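Local atomic coordinates of glutamine--tRNA ligase (Saccharomyces cerevisiae, PDB entry 3TL4), a protein that charges tRNA(Gln) with glutamine at the expense of ATP, and is represented here by its appended N-terminal tRNA-binding domain. Residues L82-S85 against L86-D89; E116-E119 against D120-R123. All coordinates share one frame; numbering follows the deposited sequence.

Two threonine-capped helix starts in one all-helical tRNA-binding domain illustrate how a single local design adapts to its place in the fold. Contact 1 opens helix 85-98, its centre about 4 Å from that of the chain, and is partly buried; contact 2 opens helix 119-132, its centre about 17 Å out, and is a surface contact. The two centres are about 19 Å apart. In both, a glutamine three residues past the capping threonine folds back over the preceding loop. In contact 1 it bonds firmly to the backbone, and the start packs on helices 49-62 and 70-78; in contact 2 its bonds are weak, and an apolar staple and an E119-R123 salt bridge join the segments, with packing on helix 166-178.

Contact 1. Residues L82-S85 against L86-D89; sequences LKTS and LQVD
The N-cap of helix 85-98 is formed by T84, whose OG1 accepts the backbone N-H of Q87 at 3.1 Å and so satisfies a first-turn amide that has no helical carbonyl ahead of it. The hydroxyl can do this because chi1 of 63° sets OG1 between the backbone N and the carbonyl carbon, facing the helix. Q87 answers in the reverse direction. Its chain runs extended beyond CG, back across T84, with CG 3.4 Å from T84 OG1, and OE1 takes the N-H of K83 at 2.8 Å. That bond is fairly straight at the hydrogen (161°), yet the donor stands well above the amide carbonyl plane. The exchange resembles a capping box, but shifted by one residue, since the glutamine holds the amide before the N-cap. Regular helical bonds follow, from V88 N to T84 O at 3.0 Å and from D89 N to S85 O at 2.8 Å. L82 brings CD2 to 4.0 Å from Q87 CB and its CB to 4.3 Å from V88 CG2. The other end of the Q87 amide is also engaged, NE2 donating to S111 O. S85 OG pairs with N57, and D89 forms a salt bridge with K93. V88 packs on L54, L58 and F61 of helix 49-62 and on I77 of helix 70-78, while L82 rests on I73 of the latter, so that this helix start packs against both.

Contact 2. Residues E116-E119 against D120-R123; sequences EITE and DQVR
I117 lays its CG2 methyl against CB of Q121 at 3.7 Å and carries on to V122, where CG2 meets CG2 at 4.1 Å, the two side chains crossing at about a right angle. With T118 as N-cap of helix 119-132, this pairing of the residue before the cap with the fourth residue of the helix is a hydrophobic staple. T118 OG1 accepts Q121 N at 3.1 Å, placed there by a chi1 of 63° that turns the hydroxyl toward the first turn; T118 O takes a straight bond from V122 N and a weak one from Q121 N. A valine in place of T118 would lack the hydroxyl, and Q121 N would probably be left with little more than that weak bond. Q121 stretches back along the loop past T118. Weak bonds from its NE2 to E116 O and T118 OG1 are doubtful, because NE2 also sits 2.8 Å from T118 N, another donor. The staple packs toward helix 166-178 and a nearby loop: V122 on F166 and I169, I117 on L158 and A161. From the first residue of the helix, E119 extends alongside R123, one turn on, in a common direction. R123 NE forms a salt bridge with E173, while NH1 forms a second, to E119 OE2, at 3.0 Å; OE2 lies at the edge of the guanidinium, in its plane, although the carboxylate plane is turned 50° from it.

Contact 1. Residues L82-S85 against L86-D89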
ATOM      1  N   LEU A  82      -6.119  -6.551   4.304  1.00 32.55           N
ATOM      2  CA  LEU A  82      -5.594  -5.493   3.451  1.00 29.15           C
ATOM      3  C   LEU A  82      -5.031  -4.379   4.319  1.00 34.29           C
ATOM      4  O   LEU A  82      -5.789  -3.571   4.864  1.00 32.58           O
ATOM      5  CB  LEU A  82      -6.706  -4.943   2.560  1.00 27.67           C
ATOM      6  CG  LEU A  82      -7.455  -5.974   1.712  1.00 24.85           C
ATOM      7  CD1 LEU A  82      -8.588  -5.311   0.962  1.00 22.71           C
ATOM      8  CD2 LEU A  82      -6.509  -6.670   0.733  1.00 23.64           C
ATOM      9  N   LYS A  83      -3.703  -4.338   4.442  1.00 35.03           N
ATOM     10  CA  LYS A  83      -3.022  -3.433   5.369  1.00 35.45           C
ATOM     11  C   LYS A  83      -2.498  -2.148   4.733  1.00 37.26           C
ATOM     12  O   LYS A  83      -2.234  -1.182   5.442  1.00 40.81           O
ATOM     13  CB  LYS A  83      -1.846  -4.140   6.064  1.00 35.79           C
ATOM     14  CG  LYS A  83      -2.199  -5.389   6.842  1.00 45.91           C
ATOM     15  CD  LYS A  83      -3.168  -5.094   7.985  1.00 58.26           C
ATOM     16  CE  LYS A  83      -2.484  -4.381   9.147  1.00 68.31           C
ATOM     17  NZ  LYS A  83      -3.381  -4.210  10.333  1.00 68.68           N
ATOM     18  N   THR A  84      -2.318  -2.125   3.416  1.00 33.86           N
ATOM     19  CA  THR A  84      -1.716  -0.944   2.780  1.00 33.26           C
ATOM     20  C   THR A  84      -2.602  -0.343   1.689  1.00 30.56           C
ATOM     21  O   THR A  84      -3.529  -0.998   1.198  1.00 27.50           O
ATOM     22  CB  THR A  84      -0.311  -1.255   2.193  1.00 32.27           C
ATOM     23  OG1 THR A  84      -0.431  -2.233   1.159  1.00 30.96           O
ATOM     24  CG2 THR A  84       0.614  -1.800   3.265  1.00 31.67           C
ATOM     25  N   SER A  85      -2.315   0.908   1.332  1.00 27.94           N
ATOM     26  CA  SER A  85      -2.991   1.584   0.229  1.00 33.41           C
ATOM     27  C   SER A  85      -2.794   0.790  -1.039  1.00 28.79           C
ATOM     28  O   SER A  85      -3.673   0.743  -1.905  1.00 24.37           O
ATOM     29  CB  SER A  85      -2.406   2.975   0.008  1.00 36.50           C
ATOM     30  OG  SER A  85      -2.628   3.790   1.134  1.00 52.09           O
ATOM     31  N   LEU A  86      -1.612   0.193  -1.140  1.00 25.74           N
ATOM     32  CA  LEU A  86      -1.232  -0.634  -2.273  1.00 25.05           C
ATOM     33  C   LEU A  86      -2.118  -1.879  -2.382  1.00 22.00           C
ATOM     34  O   LEU A  86      -2.567  -2.221  -3.468  1.00 25.96           O
ATOM     35  CB  LEU A  86       0.240  -1.025  -2.148  1.00 30.61           C
ATOM     36  CG  LEU A  86       0.888  -1.597  -3.403  1.00 37.30           C
ATOM     37  CD1 LEU A  86       1.029  -0.505  -4.443  1.00 40.36           C
ATOM     38  CD2 LEU A  86       2.240  -2.208  -3.082  1.00 37.98           C
ATOM     39  N   GLN A  87      -2.379  -2.546  -1.261  1.00 23.49           N
ATOM     40  CA  GLN A  87      -3.263  -3.722  -1.256  1.00 22.29           C
ATOM     41  C   GLN A  87      -4.697  -3.323  -1.539  1.00 26.18           C
ATOM     42  O   GLN A  87      -5.438  -4.059  -2.198  1.00 29.10           O
ATOM     43  CB  GLN A  87      -3.220  -4.456   0.084  1.00 18.38           C
ATOM     44  CG  GLN A  87      -1.921  -5.199   0.364  1.00 18.96           C
ATOM     45  CD  GLN A  87      -2.019  -6.054   1.608  1.00 27.43           C
ATOM     46  OE1 GLN A  87      -1.835  -5.571   2.720  1.00 28.00           O
ATOM     47  NE2 GLN A  87      -2.312  -7.330   1.425  1.00 26.43           N
ATOM     48  N   VAL A  88      -5.094  -2.162  -1.033  1.00 21.93           N
ATOM     49  CA  VAL A  88      -6.457  -1.689  -1.252  1.00 24.56           C
ATOM     50  C   VAL A  88      -6.675  -1.322  -2.719  1.00 22.03           C
ATOM     51  O   VAL A  88      -7.730  -1.599  -3.288  1.00 17.35           O
ATOM     52  CB  VAL A  88      -6.822  -0.515  -0.338  1.00 28.64           C
ATOM     53  CG1 VAL A  88      -8.233  -0.020  -0.645  1.00 33.76           C
ATOM     54  CG2 VAL A  88      -6.711  -0.944   1.115  1.00 30.70           C
ATOM     55  N   ASP A  89      -5.675  -0.700  -3.327  1.00 22.07           N
ATOM     56  CA  ASP A  89      -5.755  -0.372  -4.747  1.00 26.86           C
ATOM     57  C   ASP A  89      -5.850  -1.650  -5.596  1.00 28.33           C
ATOM     58  O   ASP A  89      -6.676  -1.742  -6.503  1.00 31.88           O
ATOM     59  CB  ASP A  89      -4.570   0.507  -5.179  1.00 31.97           C
ATOM     60  CG  ASP A  89      -4.622   0.877  -6.661  1.00 43.24           C
ATOM     61  OD1 ASP A  89      -5.392   1.790  -7.034  1.00 48.99           O
ATOM     62  OD2 ASP A  89      -3.890   0.251  -7.455  1.00 45.53           O
TER

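Contact 2. Residues E116-E119 against D120-R123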
ATOM      1  N   GLU A 116       4.125 -12.157   3.277  1.00 39.44           N
ATOM      2  CA  GLU A 116       5.097 -11.406   4.068  1.00 42.44           C
ATOM      3  C   GLU A 116       6.541 -11.679   3.639  1.00 37.25           C
ATOM      4  O   GLU A 116       7.088 -12.752   3.896  1.00 36.20           O
ATOM      5  CB  GLU A 116       4.945 -11.652   5.569  1.00 51.39           C
ATOM      6  CG  GLU A 116       5.918 -10.787   6.376  1.00 62.50           C
ATOM      7  CD  GLU A 116       5.873 -11.045   7.871  1.00 77.96           C
ATOM      8  OE1 GLU A 116       4.762 -11.005   8.447  1.00 84.84           O
ATOM      9  OE2 GLU A 116       6.950 -11.286   8.468  1.00 78.24           O
ATOM     10  N   ILE A 117       7.142 -10.691   2.985  1.00 35.60           N
ATOM     11  CA  ILE A 117       8.536 -10.752   2.582  1.00 35.90           C
ATOM     12  C   ILE A 117       9.436 -10.351   3.747  1.00 34.84           C
ATOM     13  O   ILE A 117       9.352  -9.233   4.253  1.00 36.66           O
ATOM     14  CB  ILE A 117       8.797  -9.805   1.415  1.00 34.48           C
ATOM     15  CG1 ILE A 117       7.653  -9.892   0.402  1.00 34.98           C
ATOM     16  CG2 ILE A 117      10.141 -10.105   0.772  1.00 31.32           C
ATOM     17  CD1 ILE A 117       7.504 -11.237  -0.234  1.00 34.90           C
ATOM     18  N   THR A 118      10.297 -11.269   4.165  1.00 32.09           N
ATOM     19  CA  THR A 118      11.158 -11.048   5.323  1.00 32.70           C
ATOM     20  C   THR A 118      12.387 -10.236   4.936  1.00 35.22           C
ATOM     21  O   THR A 118      12.744 -10.174   3.761  1.00 33.03           O
ATOM     22  CB  THR A 118      11.637 -12.384   5.912  1.00 31.99           C
ATOM     23  OG1 THR A 118      12.425 -13.076   4.940  1.00 41.01           O
ATOM     24  CG2 THR A 118      10.459 -13.258   6.290  1.00 27.10           C
ATOM     25  N   GLU A 119      13.034  -9.611   5.916  1.00 34.95           N
ATOM     26  CA  GLU A 119      14.299  -8.933   5.656  1.00 40.04           C
ATOM     27  C   GLU A 119      15.254  -9.864   4.894  1.00 41.38           C
ATOM     28  O   GLU A 119      16.009  -9.431   4.021  1.00 42.35           O
ATOM     29  CB  GLU A 119      14.950  -8.477   6.962  1.00 50.42           C
ATOM     30  CG  GLU A 119      16.473  -8.578   6.918  1.00 62.46           C
ATOM     31  CD  GLU A 119      17.169  -8.073   8.170  1.00 71.91           C
ATOM     32  OE1 GLU A 119      16.479  -7.740   9.159  1.00 74.48           O
ATOM     33  OE2 GLU A 119      18.418  -8.003   8.154  1.00 73.12           O
ATOM     34  N   ASP A 120      15.220 -11.148   5.227  1.00 38.68           N
ATOM     35  CA  ASP A 120      16.119 -12.109   4.610  1.00 40.30           C
ATOM     36  C   ASP A 120      15.806 -12.306   3.125  1.00 34.69           C
ATOM     37  O   ASP A 120      16.698 -12.487   2.300  1.00 33.74           O
ATOM     38  CB  ASP A 120      16.021 -13.430   5.350  1.00 53.51           C
ATOM     39  CG  ASP A 120      17.276 -14.237   5.249  1.00 63.34           C
ATOM     40  OD1 ASP A 120      18.210 -13.956   6.027  1.00 66.94           O
ATOM     41  OD2 ASP A 120      17.332 -15.150   4.395  1.00 68.13           O
ATOM     42  N   GLN A 121      14.527 -12.265   2.779  1.00 29.39           N
ATOM     43  CA  GLN A 121      14.151 -12.383   1.375  1.00 25.86           C
ATOM     44  C   GLN A 121      14.505 -11.110   0.588  1.00 24.54           C
ATOM     45  O   GLN A 121      15.043 -11.198  -0.517  1.00 24.00           O
ATOM     46  CB  GLN A 121      12.668 -12.722   1.216  1.00 30.10           C
ATOM     47  CG  GLN A 121      12.188 -13.889   2.078  1.00 37.15           C
ATOM     48  CD  GLN A 121      10.706 -14.170   1.870  1.00 40.59           C
ATOM     49  OE1 GLN A 121      10.313 -14.754   0.862  1.00 48.18           O
ATOM     50  NE2 GLN A 121       9.880 -13.745   2.817  1.00 30.25           N
ATOM     51  N   VAL A 122      14.212  -9.932   1.145  1.00 21.25           N
ATOM     52  CA  VAL A 122      14.639  -8.678   0.507  1.00 20.01           C
ATOM     53  C   VAL A 122      16.130  -8.790   0.174  1.00 22.69           C
ATOM     54  O   VAL A 122      16.550  -8.531  -0.950  1.00 26.45           O
ATOM     55  CB  VAL A 122      14.366  -7.423   1.403  1.00 22.52           C
ATOM     56  CG1 VAL A 122      14.911  -6.162   0.755  1.00 18.20           C
ATOM     57  CG2 VAL A 122      12.872  -7.258   1.691  1.00 14.82           C
ATOM     58  N   ARG A 123      16.913  -9.221   1.158  1.00 26.57           N
ATOM     59  CA  ARG A 123      18.361  -9.371   1.019  1.00 29.09           C
ATOM     60  C   ARG A 123      18.742 -10.326  -0.122  1.00 26.93           C
ATOM     61  O   ARG A 123      19.643 -10.046  -0.897  1.00 25.98           O
ATOM     62  CB  ARG A 123      18.954  -9.842   2.355  1.00 29.58           C
ATOM     63  CG  ARG A 123      20.463 -10.042   2.374  1.00 32.78           C
ATOM     64  CD  ARG A 123      21.025  -9.958   3.815  1.00 31.69           C
ATOM     65  NE  ARG A 123      21.676  -8.670   4.026  1.00 42.59           N
ATOM     66  CZ  ARG A 123      21.373  -7.821   4.997  1.00 40.20           C
ATOM     67  NH1 ARG A 123      20.437  -8.125   5.880  1.00 34.98           N
ATOM     68  NH2 ARG A 123      22.028  -6.677   5.089  1.00 41.09           N
TER